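PDB 7LAO: aminoglycoside N(3)-acetyltransferase III from Serratia marcescens, which transfers the acetyl group of acetyl-CoA to the 3-amino group of 2-deoxystreptamine antibiotics such as gentamicin, kanamycin and tobramycin, making its host resistant. Local coordinates for residues 16-21 against 248-253; 8-13 against 44-49; 23-28 against 146-151. One frame throughout, in Å; residues are numbered along the deposited sequence.

Overall arrangement
The three contacts pack N-terminal elements around one mixed sheet. Along the chain come 8-13, 16-21, 23-28, 44-49, 146-151 and 248-253, so contact 3 is nested within the loop closed by contact 1, while contact 2 interleaves with both. Centres of contacts 1 and 2 lie about 12 Å apart, those of 1 and 3 also about 12 Å, and those of 2 and 3 about 18 Å. Helices 6-16 and 40-51 of contact 2 and the loop of contact 1 lie on one face of the sheet; helix 147-153 of contact 3 lies on the other. Strand 23-28, between strands 56-60 and 157-161, is thus buried between two layers, with contact 2 lying outermost.

Contact 1: residues 16-21 against 248-253; sequences LGVRPG and SYLFEA
L16 and L250 meet where the end of helix 6-16 comes down on strand 246-252. CG of L16 lies 4.1 Å from CB of L250, and the L16 branch CD2 reaches 4.0 Å from CB of S248, so this leucine spans two strand residues whose side chains rise from the same face. The tight part is a single methyl. L250 CG is anti to its backbone N (chi1 -177°), and CD2 beyond it lies 3.6 Å from C of G17 and 3.7 Å from O of L16. G17 offers it bare backbone; with phi at 117° it closes the helix in a Schellman motif. V18 adds only a light touch, its CG2 4.2 Å from L250 CD2, and its side chain also packs on A50 and V51 of helix 40-51. Past V18 the loop leaves the strand toward solvent. On this looser side R19 folds back on its own loop, NH1 donating to V18 O at 2.8 Å from above the carbonyl plane, and also bonding H14 O. L16 further touches L159 and V243 on the strands flanking 246-252. No hydrogen bond joins the two segments, and L16 O, buried against the L250 methyl, has no polar partner in the model. The helix end is thus held to the sheet by apolar packing, at the cost of one buried carbonyl without a bond.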
# COMPACT_ATOMS: atom_id res chain seq x y z
N LEU A 16 -13.83 13.58 7.80
CA LEU A 16 -13.89 12.68 6.66
C LEU A 16 -14.39 11.31 7.05
O LEU A 16 -14.73 10.47 6.19
CB LEU A 16 -12.51 12.59 6.00
CG LEU A 16 -12.31 11.85 4.71
CD1 LEU A 16 -13.07 12.53 3.51
CD2 LEU A 16 -10.84 11.69 4.45
N GLY A 17 -14.47 11.05 8.35
CA GLY A 17 -15.00 9.80 8.85
C GLY A 17 -14.01 8.96 9.63
O GLY A 17 -14.41 7.89 10.11
N VAL A 18 -12.75 9.37 9.79
CA VAL A 18 -11.82 8.59 10.60
C VAL A 18 -12.25 8.65 12.06
O VAL A 18 -12.65 9.71 12.56
CB VAL A 18 -10.38 9.12 10.43
CG1 VAL A 18 -9.35 8.29 11.32
CG2 VAL A 18 -9.96 9.12 8.93
N ARG A 19 -12.18 7.51 12.75
CA ARG A 19 -12.66 7.40 14.13
C ARG A 19 -11.64 6.68 14.99
O ARG A 19 -10.86 5.87 14.49
CB ARG A 19 -14.00 6.65 14.20
CG ARG A 19 -15.20 7.41 13.65
CD ARG A 19 -15.39 8.70 14.44
NE ARG A 19 -16.50 9.49 13.94
CZ ARG A 19 -16.42 10.43 12.99
NH1 ARG A 19 -15.26 10.72 12.40
NH2 ARG A 19 -17.52 11.08 12.62
N PRO A 20 -11.61 6.98 16.30
CA PRO A 20 -10.78 6.21 17.23
C PRO A 20 -11.01 4.70 17.14
O PRO A 20 -12.15 4.21 17.11
CB PRO A 20 -11.18 6.76 18.61
CG PRO A 20 -11.57 8.15 18.35
CD PRO A 20 -12.25 8.13 16.97
N GLY A 21 -9.91 3.95 17.09
CA GLY A 21 -9.96 2.51 16.94
C GLY A 21 -9.80 2.03 15.51
O GLY A 21 -9.62 0.82 15.29
N SER A 248 -9.59 14.37 -0.73
CA SER A 248 -9.27 13.13 -0.05
C SER A 248 -10.46 12.18 -0.08
O SER A 248 -11.61 12.61 -0.25
CB SER A 248 -8.81 13.39 1.40
OG SER A 248 -7.54 14.05 1.41
N TYR A 249 -10.15 10.88 0.03
CA TYR A 249 -11.16 9.81 -0.00
C TYR A 249 -10.96 8.89 1.18
O TYR A 249 -9.82 8.61 1.59
CB TYR A 249 -11.05 8.93 -1.24
CG TYR A 249 -11.31 9.62 -2.56
CD1 TYR A 249 -10.35 10.46 -3.13
CD2 TYR A 249 -12.51 9.40 -3.25
CE1 TYR A 249 -10.59 11.08 -4.35
CE2 TYR A 249 -12.74 10.01 -4.46
CZ TYR A 249 -11.80 10.84 -5.02
OH TYR A 249 -12.04 11.45 -6.22
N LEU A 250 -12.07 8.38 1.71
CA LEU A 250 -12.01 7.32 2.71
C LEU A 250 -12.96 6.19 2.25
O LEU A 250 -14.17 6.42 2.06
CB LEU A 250 -12.33 7.83 4.13
CG LEU A 250 -12.23 6.78 5.27
CD1 LEU A 250 -10.82 6.26 5.53
CD2 LEU A 250 -12.87 7.33 6.57
N PHE A 251 -12.39 5.02 2.01
CA PHE A 251 -13.07 3.80 1.54
C PHE A 251 -13.05 2.70 2.59
O PHE A 251 -12.02 2.44 3.23
CB PHE A 251 -12.37 3.23 0.30
CG PHE A 251 -12.28 4.16 -0.84
CD1 PHE A 251 -13.39 4.43 -1.60
CD2 PHE A 251 -11.05 4.73 -1.21
CE1 PHE A 251 -13.35 5.27 -2.71
CE2 PHE A 251 -10.99 5.60 -2.34
CZ PHE A 251 -12.12 5.85 -3.08
N GLU A 252 -14.17 1.97 2.71
CA GLU A 252 -14.22 0.76 3.54
C GLU A 252 -13.58 -0.38 2.77
O GLU A 252 -14.05 -0.72 1.66
CB GLU A 252 -15.67 0.42 3.89
CG GLU A 252 -15.82 -0.59 4.94
CD GLU A 252 -16.97 -1.55 4.68
OE1 GLU A 252 -16.72 -2.77 4.53
OE2 GLU A 252 -18.13 -1.07 4.62
N ALA A 253 -12.55 -1.02 3.35
CA ALA A 253 -11.74 -1.93 2.54
C ALA A 253 -12.51 -3.21 2.17
O ALA A 253 -12.38 -3.69 1.05
CB ALA A 253 -10.43 -2.35 3.23

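Contact 2: residues 8-13 against 44-49; sequences SITADL and VSALRA
The first torsion of T10 (chi1 -55°) sets OG1 anti to its own carbonyl carbon and CG2 anti to its backbone N, and both branches meet helix 40-51 at A46 and A49. In L13, CG lies beside the backbone N and the extended second torsion (171°) carries CD1 across to A46 and L47. I9, one turn before L13, brings its CG2 to 3.6 Å from CB of A46. The alanine methyl is touched by I9 and T10 and, more loosely, by L13, and its small size lets the backbones come close: the CA atoms of T10 and A46 are 4.8 Å apart. The axes of the short helical segments approach to 8.3 Å and cross at -48°.

T10 OG1 lies 3.5 Å from CB of A49, and CG2 packs against the same methyl, at the more exposed border of the interface. Although OG1 also lies 3.3 Å from O of A46, its hydrogen bond goes to I6 O, one turn earlier in its own helix. On the inner border L13 CD1 meets L47 CD2 at 3.7 Å, the two leucines crossing at about a right angle. Both also touch L159 of strand 157-161, so this inner side of the helix pair rests on the sheet, while L47 reaches on to L102 of helix 102-108. Across the interface itself there is no hydrogen bond: the hydroxyl proton of T10 is used within its own helix, and the helices are joined by van der Waals packing, mostly of methyl groups.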
# COMPACT_ATOMS: atom_id res chain seq x y z
N SER A 8 -5.68 20.86 13.25
CA SER A 8 -6.59 21.13 12.13
C SER A 8 -6.66 19.94 11.19
O SER A 8 -7.74 19.59 10.70
CB SER A 8 -6.16 22.40 11.39
OG SER A 8 -5.06 22.19 10.51
N ILE A 9 -5.52 19.28 10.97
CA ILE A 9 -5.53 18.05 10.17
C ILE A 9 -6.30 16.94 10.88
O ILE A 9 -7.03 16.18 10.22
CB ILE A 9 -4.10 17.60 9.83
CG1 ILE A 9 -3.29 18.71 9.09
CG2 ILE A 9 -4.16 16.22 9.05
CD1 ILE A 9 -3.97 19.26 7.82
N THR A 10 -6.18 16.84 12.21
CA THR A 10 -6.98 15.85 12.93
C THR A 10 -8.47 16.12 12.77
O THR A 10 -9.25 15.18 12.59
CB THR A 10 -6.61 15.83 14.42
OG1 THR A 10 -5.21 15.60 14.59
CG2 THR A 10 -7.34 14.69 15.11
N ALA A 11 -8.88 17.40 12.84
CA ALA A 11 -10.27 17.76 12.62
C ALA A 11 -10.74 17.38 11.22
O ALA A 11 -11.81 16.79 11.07
CB ALA A 11 -10.48 19.25 12.86
N ASP A 12 -9.92 17.65 10.18
CA ASP A 12 -10.31 17.25 8.82
C ASP A 12 -10.49 15.72 8.70
O ASP A 12 -11.43 15.24 8.06
CB ASP A 12 -9.27 17.73 7.80
CG ASP A 12 -9.12 19.28 7.75
OD1 ASP A 12 -10.06 19.99 8.20
OD2 ASP A 12 -8.08 19.76 7.23
N LEU A 13 -9.56 14.94 9.28
CA LEU A 13 -9.68 13.49 9.28
C LEU A 13 -10.98 13.04 9.93
O LEU A 13 -11.69 12.16 9.41
CB LEU A 13 -8.47 12.92 10.04
CG LEU A 13 -7.17 13.12 9.26
CD1 LEU A 13 -5.96 12.71 10.21
CD2 LEU A 13 -7.16 12.33 7.94
N VAL A 44 1.70 12.44 10.51
CA VAL A 44 1.60 11.16 11.25
C VAL A 44 0.95 11.38 12.63
O VAL A 44 0.02 10.66 13.03
CB VAL A 44 2.99 10.50 11.36
CG1 VAL A 44 2.95 9.24 12.32
CG2 VAL A 44 3.49 10.09 9.95
N SER A 45 1.39 12.43 13.34
CA SER A 45 0.81 12.82 14.62
C SER A 45 -0.69 13.07 14.51
O SER A 45 -1.45 12.67 15.39
CB SER A 45 1.51 14.08 15.12
OG SER A 45 2.90 13.84 15.15
N ALA A 46 -1.12 13.75 13.47
CA ALA A 46 -2.56 13.99 13.32
C ALA A 46 -3.31 12.70 13.08
O ALA A 46 -4.43 12.51 13.59
CB ALA A 46 -2.81 14.93 12.13
N LEU A 47 -2.78 11.85 12.21
CA LEU A 47 -3.44 10.56 11.99
C LEU A 47 -3.52 9.75 13.29
O LEU A 47 -4.52 9.04 13.55
CB LEU A 47 -2.69 9.78 10.91
CG LEU A 47 -2.85 10.28 9.49
CD1 LEU A 47 -1.63 9.84 8.64
CD2 LEU A 47 -4.17 9.71 8.88
N ARG A 48 -2.46 9.77 14.09
CA ARG A 48 -2.49 9.05 15.35
C ARG A 48 -3.51 9.66 16.30
O ARG A 48 -4.29 8.94 16.92
CB ARG A 48 -1.10 9.04 16.03
CG ARG A 48 -1.19 8.62 17.50
CD ARG A 48 -1.71 7.18 17.58
NE ARG A 48 -0.97 6.35 16.64
CZ ARG A 48 -1.28 5.08 16.34
NH1 ARG A 48 -2.31 4.49 16.95
NH2 ARG A 48 -0.58 4.45 15.41
N ALA A 49 -3.55 11.01 16.35
CA ALA A 49 -4.59 11.67 17.12
C ALA A 49 -5.97 11.20 16.64
O ALA A 49 -6.88 10.97 17.45
CB ALA A 49 -4.47 13.20 17.01

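Contact 3: residues 23-28 against 146-151; sequences LIMVHA and SPLERF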
# COMPACT_ATOMS: atom_id res chain seq x y z
N LEU A 23 -8.55 1.06 11.79
CA LEU A 23 -7.37 0.62 11.06
C LEU A 23 -7.35 1.34 9.71
O LEU A 23 -8.26 1.14 8.89
CB LEU A 23 -7.40 -0.90 10.87
CG LEU A 23 -6.46 -1.51 9.84
CD1 LEU A 23 -5.00 -1.34 10.27
CD2 LEU A 23 -6.78 -3.07 9.77
N ILE A 24 -6.35 2.19 9.48
CA ILE A 24 -6.29 3.06 8.32
C ILE A 24 -5.03 2.72 7.52
O ILE A 24 -3.91 2.79 8.05
CB ILE A 24 -6.28 4.53 8.75
CG1 ILE A 24 -7.55 4.79 9.57
CG2 ILE A 24 -6.29 5.46 7.50
CD1 ILE A 24 -8.80 4.63 8.78
N MET A 25 -5.19 2.42 6.25
CA MET A 25 -4.07 2.39 5.33
C MET A 25 -4.08 3.71 4.57
O MET A 25 -5.07 4.04 3.91
CB MET A 25 -4.18 1.22 4.36
CG MET A 25 -3.00 1.12 3.37
SD MET A 25 -2.89 -0.58 2.61
CE MET A 25 -1.50 -0.33 1.49
N VAL A 26 -2.96 4.45 4.64
CA VAL A 26 -2.89 5.80 4.08
C VAL A 26 -2.05 5.79 2.80
O VAL A 26 -0.93 5.28 2.79
CB VAL A 26 -2.27 6.79 5.09
CG1 VAL A 26 -2.37 8.28 4.61
CG2 VAL A 26 -2.85 6.60 6.49
N HIS A 27 -2.55 6.46 1.75
CA HIS A 27 -1.73 6.80 0.59
C HIS A 27 -1.78 8.32 0.48
O HIS A 27 -2.87 8.87 0.36
CB HIS A 27 -2.25 6.16 -0.70
CG HIS A 27 -2.52 4.69 -0.58
ND1 HIS A 27 -1.54 3.73 -0.78
CD2 HIS A 27 -3.65 4.01 -0.27
CE1 HIS A 27 -2.06 2.53 -0.59
NE2 HIS A 27 -3.33 2.67 -0.28
N ALA A 28 -0.64 8.98 0.54
CA ALA A 28 -0.70 10.44 0.56
C ALA A 28 0.18 11.07 -0.51
O ALA A 28 1.21 10.51 -0.90
CB ALA A 28 -0.26 11.02 1.92
N SER A 146 -0.99 -12.22 2.45
CA SER A 146 -0.23 -10.98 2.52
C SER A 146 -0.77 -10.11 3.64
O SER A 146 -1.86 -10.33 4.13
CB SER A 146 -0.34 -10.24 1.19
OG SER A 146 -1.59 -9.59 1.15
N PRO A 147 -0.03 -9.09 4.05
CA PRO A 147 -0.64 -8.08 4.94
C PRO A 147 -1.97 -7.47 4.43
O PRO A 147 -2.79 -7.06 5.27
CB PRO A 147 0.45 -7.01 5.04
CG PRO A 147 1.73 -7.78 4.91
CD PRO A 147 1.42 -8.87 3.89
N LEU A 148 -2.20 -7.40 3.10
CA LEU A 148 -3.46 -6.85 2.58
C LEU A 148 -4.64 -7.74 2.97
O LEU A 148 -5.73 -7.24 3.32
CB LEU A 148 -3.42 -6.73 1.05
CG LEU A 148 -2.52 -5.65 0.49
CD1 LEU A 148 -2.84 -5.56 -1.01
CD2 LEU A 148 -2.75 -4.29 1.20
N GLU A 149 -4.43 -9.06 2.95
CA GLU A 149 -5.52 -9.95 3.32
C GLU A 149 -5.93 -9.72 4.76
O GLU A 149 -7.12 -9.71 5.08
CB GLU A 149 -5.14 -11.44 3.10
CG GLU A 149 -6.14 -12.41 3.79
CD GLU A 149 -5.80 -13.91 3.64
OE1 GLU A 149 -6.74 -14.73 3.64
OE2 GLU A 149 -4.60 -14.27 3.57
N ARG A 150 -4.95 -9.49 5.65
CA ARG A 150 -5.31 -9.28 7.05
C ARG A 150 -5.85 -7.89 7.28
O ARG A 150 -6.68 -7.69 8.17
CB ARG A 150 -4.10 -9.61 7.94
CG ARG A 150 -3.71 -11.14 7.76
CD ARG A 150 -2.56 -11.61 8.65
NE ARG A 150 -1.31 -10.91 8.31
CZ ARG A 150 -0.45 -11.27 7.35
NH1 ARG A 150 -0.66 -12.33 6.59
NH2 ARG A 150 0.63 -10.59 7.16
N PHE A 151 -5.36 -6.91 6.53
CA PHE A 151 -5.91 -5.55 6.58
C PHE A 151 -7.40 -5.56 6.25
O PHE A 151 -8.22 -4.98 6.98
CB PHE A 151 -5.12 -4.66 5.63
CG PHE A 151 -5.78 -3.29 5.35
CD1 PHE A 151 -5.74 -2.24 6.29
CD2 PHE A 151 -6.38 -3.07 4.13
CE1 PHE A 151 -6.34 -0.98 5.97
CE2 PHE A 151 -6.97 -1.81 3.80
CZ PHE A 151 -6.97 -0.80 4.72
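A Met-aromatic contact joins M25, on the central strand 23-28 of the mixed sheet, to F151 of helix 147-153. The sulfur sits over one face of the phenyl ring, SD 4.5 Å from the ring centroid and only 11° off the normal. F151 has CG anti to its backbone N (chi1 167°), and its ring extends to the strand, where CZ comes within 3.5 Å of M25 CB. CE1 of the ring is near the backbone as well, 3.6 Å from M25 N. The methionine is extended throughout, and the same SD also meets CD2 of L148 at 4.0 Å, the two side chains crossing at about a right angle. L23, two residues back on the strand, completes the grip at the base of the ring: its CG approaches F151 CD1 obliquely at 3.7 Å, and its CD2 lies equally near the backbone O of F151.

This is helix-on-sheet packing in an alpha/beta core. L23 and M25 turn to helix 147-153, whereas I24 faces the other side of the sheet, and the strand runs at 133° to the helix segment. Strands 56-60 and 157-161, both parallel to 23-28, flank it. M58 of strand 56-60 also packs on F151, and A253 CB, at the start of the C-terminal helix 253-268, touches CE2 of the ring.

S146 caps the start of the helix, its OG accepting weak bonds from L148 N (3.0 Å) and E149 N while donating to G143 O. On the flank of the helix, the guanidinium of R150 has S146 O above one face, toward the rim.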